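Local coordinates for SPbeta prophage-derived uncharacterized protein YorR (Bacillus subtilis, PDB 3KB2) that is uncharacterised but binds guanosine-3'-monophosphate-5'-diphosphate and magnesium through a P-loop-like site, and may act as a nucleotide kinase of the dTMP kinase type, at residues S15-A18 against A19-K23; L101-P105 against S106-K110; K123-D126 against S127-L131. All blocks are in the same frame, centred on the assembly; numbering follows the deposited sequence.

Interaction 1. Residues S15-A18 against A19-K23. With MG (magnesium ion), chain D; G3D (guanosine-3'-monophosphate-5'-diphosphate), chain C.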
ATOM      1  N   SER A  15      17.399   0.349   3.099  1.00 15.68           N
ATOM      2  CA  SER A  15      17.843   1.739   3.121  1.00 10.43           C
ATOM      3  C   SER A  15      18.939   2.036   4.133  1.00 18.48           C
ATOM      4  O   SER A  15      19.789   2.903   3.912  1.00 11.01           O
ATOM      5  CB  SER A  15      16.643   2.641   3.357  1.00 16.21           C
ATOM      6  OG  SER A  15      15.805   2.576   2.216  1.00 22.01           O
ATOM      7  N   THR A  16      18.905   1.311   5.247  1.00 25.37           N
ATOM      8  CA  THR A  16      19.899   1.450   6.306  1.00 15.71           C
ATOM      9  C   THR A  16      21.213   0.915   5.739  1.00 20.45           C
ATOM     10  O   THR A  16      22.243   1.587   5.792  1.00 10.56           O
ATOM     11  CB  THR A  16      19.492   0.620   7.542  1.00  6.97           C
ATOM     12  OG1 THR A  16      18.206   1.058   7.987  1.00 11.25           O
ATOM     13  CG2 THR A  16      20.495   0.795   8.684  1.00 10.14           C
ATOM     14  N   VAL A  17      21.174  -0.297   5.187  1.00 21.35           N
ATOM     15  CA  VAL A  17      22.382  -0.881   4.615  1.00 20.87           C
ATOM     16  C   VAL A  17      22.951   0.069   3.578  1.00 11.75           C
ATOM     17  O   VAL A  17      24.145   0.349   3.573  1.00 13.76           O
ATOM     18  CB  VAL A  17      22.101  -2.249   3.958  1.00 12.51           C
ATOM     19  CG1 VAL A  17      23.296  -2.686   3.124  1.00 11.40           C
ATOM     20  CG2 VAL A  17      21.835  -3.274   5.034  1.00  9.42           C
ATOM     21  N   ALA A  18      22.081   0.574   2.713  1.00 10.48           N
ATOM     22  CA  ALA A  18      22.477   1.497   1.660  1.00  7.36           C
ATOM     23  C   ALA A  18      23.237   2.703   2.224  1.00 14.35           C
ATOM     24  O   ALA A  18      24.267   3.124   1.681  1.00  9.62           O
ATOM     25  CB  ALA A  18      21.242   1.963   0.905  1.00  6.55           C
ATOM     26  N   ALA A  19      22.719   3.260   3.314  1.00 13.66           N
ATOM     27  CA  ALA A  19      23.336   4.417   3.950  1.00 12.35           C
ATOM     28  C   ALA A  19      24.705   4.082   4.535  1.00 13.89           C
ATOM     29  O   ALA A  19      25.629   4.889   4.474  1.00  7.71           O
ATOM     30  CB  ALA A  19      22.416   4.951   5.055  1.00 21.55           C
ATOM     31  N   LYS A  20      24.821   2.888   5.117  1.00 15.13           N
ATOM     32  CA  LYS A  20      26.071   2.443   5.725  1.00 14.09           C
ATOM     33  C   LYS A  20      27.119   2.121   4.647  1.00 18.23           C
ATOM     34  O   LYS A  20      28.311   2.408   4.816  1.00 16.51           O
ATOM     35  CB  LYS A  20      25.812   1.213   6.613  1.00 19.85           C
ATOM     36  CG  LYS A  20      24.923   1.476   7.844  1.00 12.56           C
ATOM     37  CD  LYS A  20      24.597   0.178   8.588  1.00 30.05           C
ATOM     38  CE  LYS A  20      24.232   0.404  10.063  1.00 26.94           C
ATOM     39  NZ  LYS A  20      23.162   1.406  10.258  1.00 32.04           N
ATOM     40  N   LEU A  21      26.675   1.530   3.539  1.00 18.97           N
ATOM     41  CA  LEU A  21      27.583   1.192   2.449  1.00 18.30           C
ATOM     42  C   LEU A  21      28.059   2.473   1.781  1.00 13.66           C
ATOM     43  O   LEU A  21      29.218   2.589   1.392  1.00 16.51           O
ATOM     44  CB  LEU A  21      26.879   0.298   1.420  1.00 18.55           C
ATOM     45  CG  LEU A  21      26.494  -1.122   1.874  1.00 18.43           C
ATOM     46  CD1 LEU A  21      25.654  -1.801   0.791  1.00  6.68           C
ATOM     47  CD2 LEU A  21      27.750  -1.932   2.171  1.00 17.70           C
ATOM     48  N   SER A  22      27.161   3.443   1.671  1.00 13.18           N
ATOM     49  CA  SER A  22      27.478   4.717   1.039  1.00 11.99           C
ATOM     50  C   SER A  22      28.492   5.538   1.832  1.00 20.52           C
ATOM     51  O   SER A  22      29.348   6.213   1.258  1.00 15.58           O
ATOM     52  CB  SER A  22      26.200   5.531   0.851  1.00 16.27           C
ATOM     53  OG  SER A  22      26.483   6.782   0.254  1.00 23.83           O
ATOM     54  N   LYS A  23      28.384   5.490   3.154  1.00 20.80           N
ATOM     55  CA  LYS A  23      29.297   6.222   4.019  1.00 17.50           C
ATOM     56  C   LYS A  23      30.704   5.664   3.827  1.00 25.52           C
ATOM     57  O   LYS A  23      31.663   6.421   3.680  1.00 24.94           O
ATOM     58  CB  LYS A  23      28.864   6.069   5.473  1.00 24.31           C
ATOM     59  CG  LYS A  23      29.655   6.889   6.468  1.00 32.54           C
ATOM     60  CD  LYS A  23      29.122   6.639   7.876  1.00 42.25           C
ATOM     61  CE  LYS A  23      29.891   7.437   8.937  1.00 40.73           C
ATOM     62  NZ  LYS A  23      29.436   7.117  10.321  1.00 31.58           N
TER
HETATM   63 MG    MG D 181      13.605   1.865   2.133  1.00 21.61          MG
HETATM   64  PB  G3D C 180      13.693  -0.844   4.412  1.00 19.03           P
HETATM   65  O1B G3D C 180      12.180  -0.818   4.182  1.00 17.86           O
HETATM   66  O2B G3D C 180      14.427  -2.012   3.916  1.00 17.73           O
HETATM   67  O3B G3D C 180      14.334   0.534   3.756  1.00 19.49           O
HETATM   68  PA  G3D C 180      15.084   0.336   6.624  1.00 20.34           P
HETATM   69  O3A G3D C 180      14.011  -0.632   5.921  1.00 26.80           O
HETATM   70  O1A G3D C 180      16.442   0.062   6.181  1.00 25.79           O
HETATM   71  O2A G3D C 180      14.532   1.764   6.486  1.00 26.59           O
HETATM   72  O5' G3D C 180      15.013  -0.201   8.195  1.00 20.31           O
HETATM   73  C5' G3D C 180      13.600  -0.410   8.607  1.00 14.94           C
HETATM   74  C4' G3D C 180      13.857  -0.253  10.185  1.00 22.60           C
HETATM   75  O4' G3D C 180      14.661  -1.281  10.785  1.00 14.77           O
HETATM   76  C3' G3D C 180      14.402   0.980  10.688  1.00 20.17           C
HETATM   77  O3' G3D C 180      13.722   1.448  11.824  1.00 26.36           O
HETATM   78  C2' G3D C 180      15.942   0.835  10.868  1.00 17.00           C
HETATM   79  O2' G3D C 180      16.416   1.601  11.828  1.00 28.27           O
HETATM   80  C1' G3D C 180      15.745  -0.730  11.541  1.00 18.35           C
HETATM   81  N9  G3D C 180      17.101  -1.396  11.518  1.00 22.48           N
HETATM   82  C8  G3D C 180      18.100  -1.071  10.610  1.00 18.14           C
HETATM   83  N7  G3D C 180      19.032  -1.950  11.040  1.00 10.30           N
HETATM   84  C5  G3D C 180      18.716  -2.654  12.203  1.00 15.39           C
HETATM   85  C6  G3D C 180      19.418  -3.503  12.812  1.00  6.77           C
HETATM   86  O6  G3D C 180      20.545  -4.080  12.721  1.00 18.16           O
HETATM   87  N1  G3D C 180      18.632  -4.108  13.943  1.00 15.08           N
HETATM   88  C2  G3D C 180      17.447  -3.636  14.092  1.00 13.16           C
HETATM   89  N2  G3D C 180      16.659  -4.306  15.175  1.00 20.90           N
HETATM   90  N3  G3D C 180      16.685  -2.808  13.396  1.00 19.16           N
HETATM   91  C4  G3D C 180      17.479  -2.305  12.454  1.00 12.83           C
HETATM   92  P1  G3D C 180      13.161   2.670  12.001  1.00 43.69           P
HETATM   93  O4P G3D C 180      14.071   3.577  12.629  1.00 43.70           O
HETATM   94  O5P G3D C 180      11.991   2.321  13.048  1.00 48.41           O
HETATM   95  O6P G3D C 180      12.298   3.254  10.879  1.00 34.14           O
HETATM   96  O   HOH W   1      13.711   2.806   4.293  1.00 15.14           O
HETATM   97  O   HOH W   2      14.079   0.501   0.387  1.00 25.17           O
HETATM   98  O   HOH W   3      12.690   3.830   1.381  1.00 36.57           O
HETATM   99  O   HOH W   4      11.588   0.862   2.183  1.00 34.53           O
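The flat groups joining Ser15-Ala18 to Ala19-Lys23 are the peptide carbonyls of one helix, and the one ring beside them is the guanine. Thr16 meets the C8 edge of that base, with OG1 3.4 Å from C8. Ala19 N stands above the plane of the Ser15 carbonyl, 35° out of it, while Lys20 N meets Thr16 O almost head-on at 3.0 Å. CG of Lys20 lies beside that same oxygen. Leu21 N and Ser22 N continue the ladder to Val17 O and Ala18 O. Thr16 CG2, anti to the backbone N, lies alongside the lysine chain, which bends at its last torsion; Lys20 NZ thereby comes 3.2 Å from Thr16 CG2, a close but non-bonding approach, and has a long, weak ion pair with Asp154. Val17 and Leu21 likewise point the same way, and Val17 CG1 and Leu21 CD1, 3.4 Å apart, are pressed closer than normal van der Waals contact. Leu21 continues onto Ala157 and Ile160 of helix 153-166.

The helix start grips the nucleotide. Ser15 N donates to O3B of the beta phosphate, and Thr16 holds O1A of the alpha phosphate with both its N and its OG1, the latter at 2.7 Å. Ser15 OG binds magnesium at 2.3 Å and is hydrogen-bonded to Asp61, a second-shell residue that positions it. O3B, at 2.2 Å from the metal, and four waters complete an octahedron, with water 4 opposite Ser15 OG; waters 1 and 4 donate back to phosphate oxygens. Cys11, Cys12 and Lys14 also donate backbone N-H groups to the nucleotide, consistent with a P-loop. Together the metal, N-H groups and helix N-terminus would offset the diphosphate's negative charge and probably fix its conformation.

Interaction 2. Residues L101-P105 against S106-K110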
ATOM      1  N   LEU A 101      17.728  -8.888   0.515  1.00  6.69           N
ATOM      2  CA  LEU A 101      17.566  -8.871   1.948  1.00  5.52           C
ATOM      3  C   LEU A 101      16.155  -9.314   2.282  1.00 13.10           C
ATOM      4  O   LEU A 101      15.184  -8.752   1.771  1.00 16.40           O
ATOM      5  CB  LEU A 101      17.823  -7.470   2.494  1.00  8.79           C
ATOM      6  CG  LEU A 101      19.207  -6.879   2.218  1.00 11.99           C
ATOM      7  CD1 LEU A 101      19.355  -5.558   2.967  1.00  9.81           C
ATOM      8  CD2 LEU A 101      20.287  -7.850   2.670  1.00 12.34           C
ATOM      9  N   HIS A 102      16.034 -10.325   3.138  1.00 15.97           N
ATOM     10  CA  HIS A 102      14.715 -10.833   3.511  1.00 21.39           C
ATOM     11  C   HIS A 102      14.580 -11.114   5.005  1.00 21.72           C
ATOM     12  O   HIS A 102      15.416 -10.699   5.811  1.00 25.12           O
ATOM     13  CB  HIS A 102      14.418 -12.117   2.726  1.00 19.35           C
ATOM     14  CG  HIS A 102      15.424 -13.202   2.956  1.00 21.23           C
ATOM     15  ND1 HIS A 102      16.670 -13.197   2.367  1.00 26.38           N
ATOM     16  CD2 HIS A 102      15.391 -14.293   3.756  1.00 12.37           C
ATOM     17  CE1 HIS A 102      17.362 -14.237   2.797  1.00 20.99           C
ATOM     18  NE2 HIS A 102      16.610 -14.918   3.641  1.00 22.88           N
ATOM     19  N   ALA A 103      13.509 -11.817   5.359  1.00 14.47           N
ATOM     20  CA  ALA A 103      13.237 -12.208   6.743  1.00 17.39           C
ATOM     21  C   ALA A 103      11.938 -12.998   6.755  1.00 23.61           C
ATOM     22  O   ALA A 103      11.120 -12.866   5.841  1.00 21.27           O
ATOM     23  CB  ALA A 103      13.106 -10.981   7.631  1.00  9.66           C
ATOM     24  N   ASP A 104      11.748 -13.824   7.777  1.00 21.80           N
ATOM     25  CA  ASP A 104      10.527 -14.607   7.880  1.00 23.23           C
ATOM     26  C   ASP A 104       9.335 -13.653   7.924  1.00 16.06           C
ATOM     27  O   ASP A 104       9.490 -12.480   8.244  1.00 18.71           O
ATOM     28  CB  ASP A 104      10.545 -15.486   9.144  1.00 25.19           C
ATOM     29  CG  ASP A 104      11.496 -16.678   9.023  1.00 41.54           C
ATOM     30  OD1 ASP A 104      11.827 -17.074   7.879  1.00 37.99           O
ATOM     31  OD2 ASP A 104      11.901 -17.236  10.072  1.00 38.28           O
ATOM     32  N   PRO A 105       8.133 -14.144   7.575  1.00 20.41           N
ATOM     33  CA  PRO A 105       6.905 -13.339   7.577  1.00 20.77           C
ATOM     34  C   PRO A 105       6.601 -12.794   8.966  1.00 19.04           C
ATOM     35  O   PRO A 105       6.193 -11.644   9.124  1.00 22.22           O
ATOM     36  CB  PRO A 105       5.840 -14.328   7.107  1.00 22.87           C
ATOM     37  CG  PRO A 105       6.604 -15.221   6.189  1.00 20.54           C
ATOM     38  CD  PRO A 105       7.893 -15.456   6.949  1.00 23.39           C
ATOM     39  N   SER A 106       6.797 -13.632   9.974  1.00 21.20           N
ATOM     40  CA  SER A 106       6.551 -13.219  11.347  1.00 20.39           C
ATOM     41  C   SER A 106       7.381 -11.982  11.687  1.00 25.23           C
ATOM     42  O   SER A 106       6.859 -11.023  12.241  1.00 31.25           O
ATOM     43  CB  SER A 106       6.890 -14.362  12.301  1.00 21.23           C
ATOM     44  OG  SER A 106       6.976 -13.881  13.628  1.00 42.01           O
ATOM     45  N   VAL A 107       8.666 -12.010  11.334  1.00 16.34           N
ATOM     46  CA  VAL A 107       9.575 -10.898  11.590  1.00 18.35           C
ATOM     47  C   VAL A 107       9.155  -9.632  10.862  1.00 22.33           C
ATOM     48  O   VAL A 107       9.206  -8.529  11.411  1.00 23.21           O
ATOM     49  CB  VAL A 107      11.000 -11.246  11.143  1.00 25.13           C
ATOM     50  CG1 VAL A 107      11.968 -10.134  11.533  1.00 15.38           C
ATOM     51  CG2 VAL A 107      11.419 -12.566  11.761  1.00 31.61           C
ATOM     52  N   ILE A 108       8.753  -9.797   9.611  1.00 22.28           N
ATOM     53  CA  ILE A 108       8.316  -8.675   8.801  1.00 20.33           C
ATOM     54  C   ILE A 108       7.065  -8.069   9.412  1.00 14.46           C
ATOM     55  O   ILE A 108       6.977  -6.865   9.602  1.00 22.10           O
ATOM     56  CB  ILE A 108       8.010  -9.135   7.352  1.00 21.85           C
ATOM     57  CG1 ILE A 108       9.297  -9.638   6.697  1.00 18.55           C
ATOM     58  CG2 ILE A 108       7.368  -8.002   6.549  1.00 11.53           C
ATOM     59  CD1 ILE A 108      10.415  -8.623   6.700  1.00 28.41           C
ATOM     60  N   LYS A 109       6.094  -8.913   9.724  1.00 20.01           N
ATOM     61  CA  LYS A 109       4.861  -8.426  10.306  1.00 14.73           C
ATOM     62  C   LYS A 109       5.128  -7.639  11.584  1.00 20.34           C
ATOM     63  O   LYS A 109       4.500  -6.605  11.831  1.00 21.48           O
ATOM     64  CB  LYS A 109       3.929  -9.601  10.562  1.00 22.18           C
ATOM     65  CG  LYS A 109       3.490 -10.261   9.267  1.00 22.50           C
ATOM     66  CD  LYS A 109       2.763 -11.558   9.519  1.00 23.66           C
ATOM     67  CE  LYS A 109       2.525 -12.308   8.223  1.00 25.06           C
ATOM     68  NZ  LYS A 109       1.825 -13.591   8.486  1.00 21.97           N
ATOM     69  N   LYS A 110       6.072  -8.120  12.388  1.00 18.66           N
ATOM     70  CA  LYS A 110       6.437  -7.444  13.633  1.00 18.35           C
ATOM     71  C   LYS A 110       6.990  -6.042  13.344  1.00 13.44           C
ATOM     72  O   LYS A 110       6.609  -5.066  13.974  1.00 15.99           O
ATOM     73  CB  LYS A 110       7.498  -8.259  14.387  1.00 11.87           C
ATOM     74  CG  LYS A 110       7.847  -7.702  15.761  1.00 20.54           C
ATOM     75  CD  LYS A 110       9.352  -7.564  15.956  1.00 35.12           C
ATOM     76  CE  LYS A 110      10.074  -8.900  15.877  1.00 33.19           C
ATOM     77  NZ  LYS A 110       9.591  -9.821  16.946  1.00 45.83           N
TER
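Ala103 directs its methyl straight at the first turn of the helix, where CB meets Ile108 CD1 at 3.7 Å and Val107 CB at 4.1 Å. The isoleucine comes from further along the turn: Ile108 CG1 lies beside its own backbone N (chi1 -64°), which lays it 3.2 Å from Asp104 O and leads CD1 on to the alanine. Val107 CG2 rests against Asp104 CB. Asp104 occupies the N-cap position, yet it is its carbonyl that takes part, accepting from Ile108 N at 3.1 Å in the carbonyl plane. Pro105 follows as first residue of the helix, where its lack of an N-H costs no helical bond. Lys109 N donates to Pro105 O at 2.8 Å. The extended lysine chain passes alongside, with Lys109 CG 3.0 Å from Pro105 O and CE beside Pro105 CB, at the rim of the ring.

This turn leads into helix 105-115 from strand 96-102, which lies between strands 3-7 and 143-147 of the parallel sheet. Asp147 and Thr148 also cover Ala103, and Ile108 lies against Cys12 of the phosphate-binding loop. From helix 122-137, Asp126 and Leu129 touch Pro105, and Ile125 touches Ile108.

Interaction 3. Residues K123-D126 against S127-L131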
ATOM      1  N   LYS A 123      -1.998 -12.179   4.785  1.00 40.59           N
ATOM      2  CA  LYS A 123      -1.983 -12.840   3.492  1.00 41.19           C
ATOM      3  C   LYS A 123      -1.245 -12.052   2.407  1.00 45.66           C
ATOM      4  O   LYS A 123      -0.492 -12.634   1.619  1.00 35.88           O
ATOM      5  CB  LYS A 123      -3.411 -13.138   3.036  1.00 44.06           C
ATOM      6  CG  LYS A 123      -3.959 -14.458   3.545  1.00 48.18           C
ATOM      7  CD  LYS A 123      -5.170 -14.881   2.730  1.00 53.68           C
ATOM      8  CE  LYS A 123      -5.382 -16.389   2.802  1.00 59.90           C
ATOM      9  NZ  LYS A 123      -6.330 -16.885   1.755  1.00 54.99           N
ATOM     10  N   ASP A 124      -1.457 -10.738   2.360  1.00 42.29           N
ATOM     11  CA  ASP A 124      -0.794  -9.908   1.354  1.00 41.26           C
ATOM     12  C   ASP A 124       0.711  -9.950   1.554  1.00 39.33           C
ATOM     13  O   ASP A 124       1.473 -10.128   0.602  1.00 36.10           O
ATOM     14  CB  ASP A 124      -1.250  -8.452   1.434  1.00 43.27           C
ATOM     15  CG  ASP A 124      -0.822  -7.647   0.213  1.00 55.29           C
ATOM     16  OD1 ASP A 124      -0.838  -6.398   0.263  1.00 58.21           O
ATOM     17  OD2 ASP A 124      -0.481  -8.273  -0.815  1.00 57.27           O
ATOM     18  N   ILE A 125       1.134  -9.772   2.802  1.00 34.68           N
ATOM     19  CA  ILE A 125       2.549  -9.792   3.135  1.00 27.43           C
ATOM     20  C   ILE A 125       3.182 -11.106   2.710  1.00 25.67           C
ATOM     21  O   ILE A 125       4.327 -11.128   2.255  1.00 32.48           O
ATOM     22  CB  ILE A 125       2.771  -9.598   4.648  1.00 24.72           C
ATOM     23  CG1 ILE A 125       2.262  -8.219   5.076  1.00 26.09           C
ATOM     24  CG2 ILE A 125       4.239  -9.774   4.986  1.00 33.29           C
ATOM     25  CD1 ILE A 125       2.859  -7.068   4.291  1.00 32.66           C
ATOM     26  N   ASP A 126       2.444 -12.201   2.855  1.00 29.71           N
ATOM     27  CA  ASP A 126       2.965 -13.512   2.467  1.00 33.06           C
ATOM     28  C   ASP A 126       3.181 -13.637   0.977  1.00 25.10           C
ATOM     29  O   ASP A 126       4.215 -14.123   0.541  1.00 28.26           O
ATOM     30  CB  ASP A 126       2.020 -14.624   2.903  1.00 38.00           C
ATOM     31  CG  ASP A 126       1.978 -14.783   4.393  1.00 46.13           C
ATOM     32  OD1 ASP A 126       3.043 -15.055   4.987  1.00 51.04           O
ATOM     33  OD2 ASP A 126       0.883 -14.636   4.967  1.00 58.30           O
ATOM     34  N   SER A 127       2.190 -13.214   0.201  1.00 24.10           N
ATOM     35  CA  SER A 127       2.277 -13.301  -1.250  1.00 18.96           C
ATOM     36  C   SER A 127       3.422 -12.452  -1.793  1.00 25.69           C
ATOM     37  O   SER A 127       4.059 -12.804  -2.788  1.00 29.76           O
ATOM     38  CB  SER A 127       0.965 -12.852  -1.886  1.00 23.81           C
ATOM     39  OG  SER A 127       0.754 -11.469  -1.700  1.00 24.49           O
ATOM     40  N   ILE A 128       3.684 -11.327  -1.142  1.00 24.11           N
ATOM     41  CA  ILE A 128       4.758 -10.451  -1.577  1.00 24.01           C
ATOM     42  C   ILE A 128       6.108 -11.083  -1.276  1.00 23.16           C
ATOM     43  O   ILE A 128       7.016 -11.046  -2.106  1.00 23.78           O
ATOM     44  CB  ILE A 128       4.664  -9.083  -0.889  1.00 23.31           C
ATOM     45  CG1 ILE A 128       3.462  -8.321  -1.437  1.00 25.14           C
ATOM     46  CG2 ILE A 128       5.933  -8.277  -1.134  1.00 29.81           C
ATOM     47  CD1 ILE A 128       3.274  -6.975  -0.800  1.00 26.23           C
ATOM     48  N   LEU A 129       6.233 -11.657  -0.081  1.00 25.02           N
ATOM     49  CA  LEU A 129       7.466 -12.309   0.328  1.00 22.31           C
ATOM     50  C   LEU A 129       7.779 -13.464  -0.610  1.00 24.48           C
ATOM     51  O   LEU A 129       8.928 -13.658  -1.005  1.00 10.52           O
ATOM     52  CB  LEU A 129       7.344 -12.833   1.761  1.00 22.85           C
ATOM     53  CG  LEU A 129       7.248 -11.799   2.883  1.00 25.79           C
ATOM     54  CD1 LEU A 129       7.218 -12.508   4.231  1.00 34.11           C
ATOM     55  CD2 LEU A 129       8.429 -10.859   2.824  1.00 31.32           C
ATOM     56  N   GLU A 130       6.749 -14.230  -0.965  1.00 27.22           N
ATOM     57  CA  GLU A 130       6.907 -15.376  -1.856  1.00 26.77           C
ATOM     58  C   GLU A 130       7.312 -14.950  -3.250  1.00 19.76           C
ATOM     59  O   GLU A 130       8.133 -15.607  -3.877  1.00 22.58           O
ATOM     60  CB  GLU A 130       5.608 -16.174  -1.941  1.00 31.34           C
ATOM     61  CG  GLU A 130       5.666 -17.544  -1.281  1.00 48.93           C
ATOM     62  CD  GLU A 130       6.829 -18.391  -1.774  1.00 52.65           C
ATOM     63  OE1 GLU A 130       6.999 -18.523  -3.010  1.00 42.69           O
ATOM     64  OE2 GLU A 130       7.566 -18.934  -0.918  1.00 51.71           O
ATOM     65  N   LEU A 131       6.719 -13.863  -3.739  1.00 21.84           N
ATOM     66  CA  LEU A 131       7.039 -13.341  -5.069  1.00 19.16           C
ATOM     67  C   LEU A 131       8.520 -12.991  -5.136  1.00 22.33           C
ATOM     68  O   LEU A 131       9.191 -13.314  -6.114  1.00 23.00           O
ATOM     69  CB  LEU A 131       6.196 -12.096  -5.371  1.00 24.56           C
ATOM     70  CG  LEU A 131       4.856 -12.318  -6.079  1.00 21.63           C
ATOM     71  CD1 LEU A 131       3.998 -11.060  -6.057  1.00 26.74           C
ATOM     72  CD2 LEU A 131       5.151 -12.732  -7.508  1.00 29.95           C
TER
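Ser127 holds OG between its backbone N and carbonyl carbon (chi1 68°), from where the hydroxyl reaches back one turn and donates to Asp124 O at 2.8 Å. Asp124 has CG opposite its own N (chi1 -167°), which swings OD2 to the same side, 3.5 Å from Ser127 OG. The Asp124 carbonyl is thus gripped by two donors: Ile128 N at 3.1 Å, nearly in line with the carbonyl bond, and the hydroxyl, which comes in from the flank at a C=O...O angle of 124°. Lys73 adds a hydrogen bond to Ser127 OG and a long, weak ion pair with Asp124, so its charge would partly balance the carboxylate. Ile128 slants across the aspartate, its CG1 3.4 Å from Asp124 O and its CD1 4.0 Å from OD2. Around the helix, Ile125 CG2 and Leu129 CD1 meet at 4.1 Å, with CG of the leucine lodged 3.1 Å from Ile125 O. Glu130 leads away and its OE2 forms a salt bridge with Arg133.

Ile125 and Leu129 turn one face of helix 122-137 to helix 105-115, where Ile125 packs on Ile108 and Leu112; Leu129 also touches Pro9, just after strand 3-7. At the start of the helix, Lys123 and Asp124 pack on Glu36 and Phe35 of the second subunit.

How the interactions relate
Along the chain the three contacts follow one another around a parallel sheet of 2-3-1-4-5 strand order. Interaction 1 lies on helix 14-25, which packs on the sheet behind the phosphate loop. Interaction 2, with its centre 20 Å away, leaves the sheet at strand 96-102, and the two meet where Val17 CG2 packs on Leu101 CD1 at 4.0 Å. Interaction 3 is on helix 122-137, which packs on helix 105-115; its centre is 11 Å from that of interaction 2, and Pro105 CG and Leu129 CD1 are 3.4 Å from each other. Interaction 3 comes no nearer interaction 1 than about 14 Å between nearest atoms. Interaction 2 touches both others and so links nucleotide-holding helix 14-25 to helix 122-137.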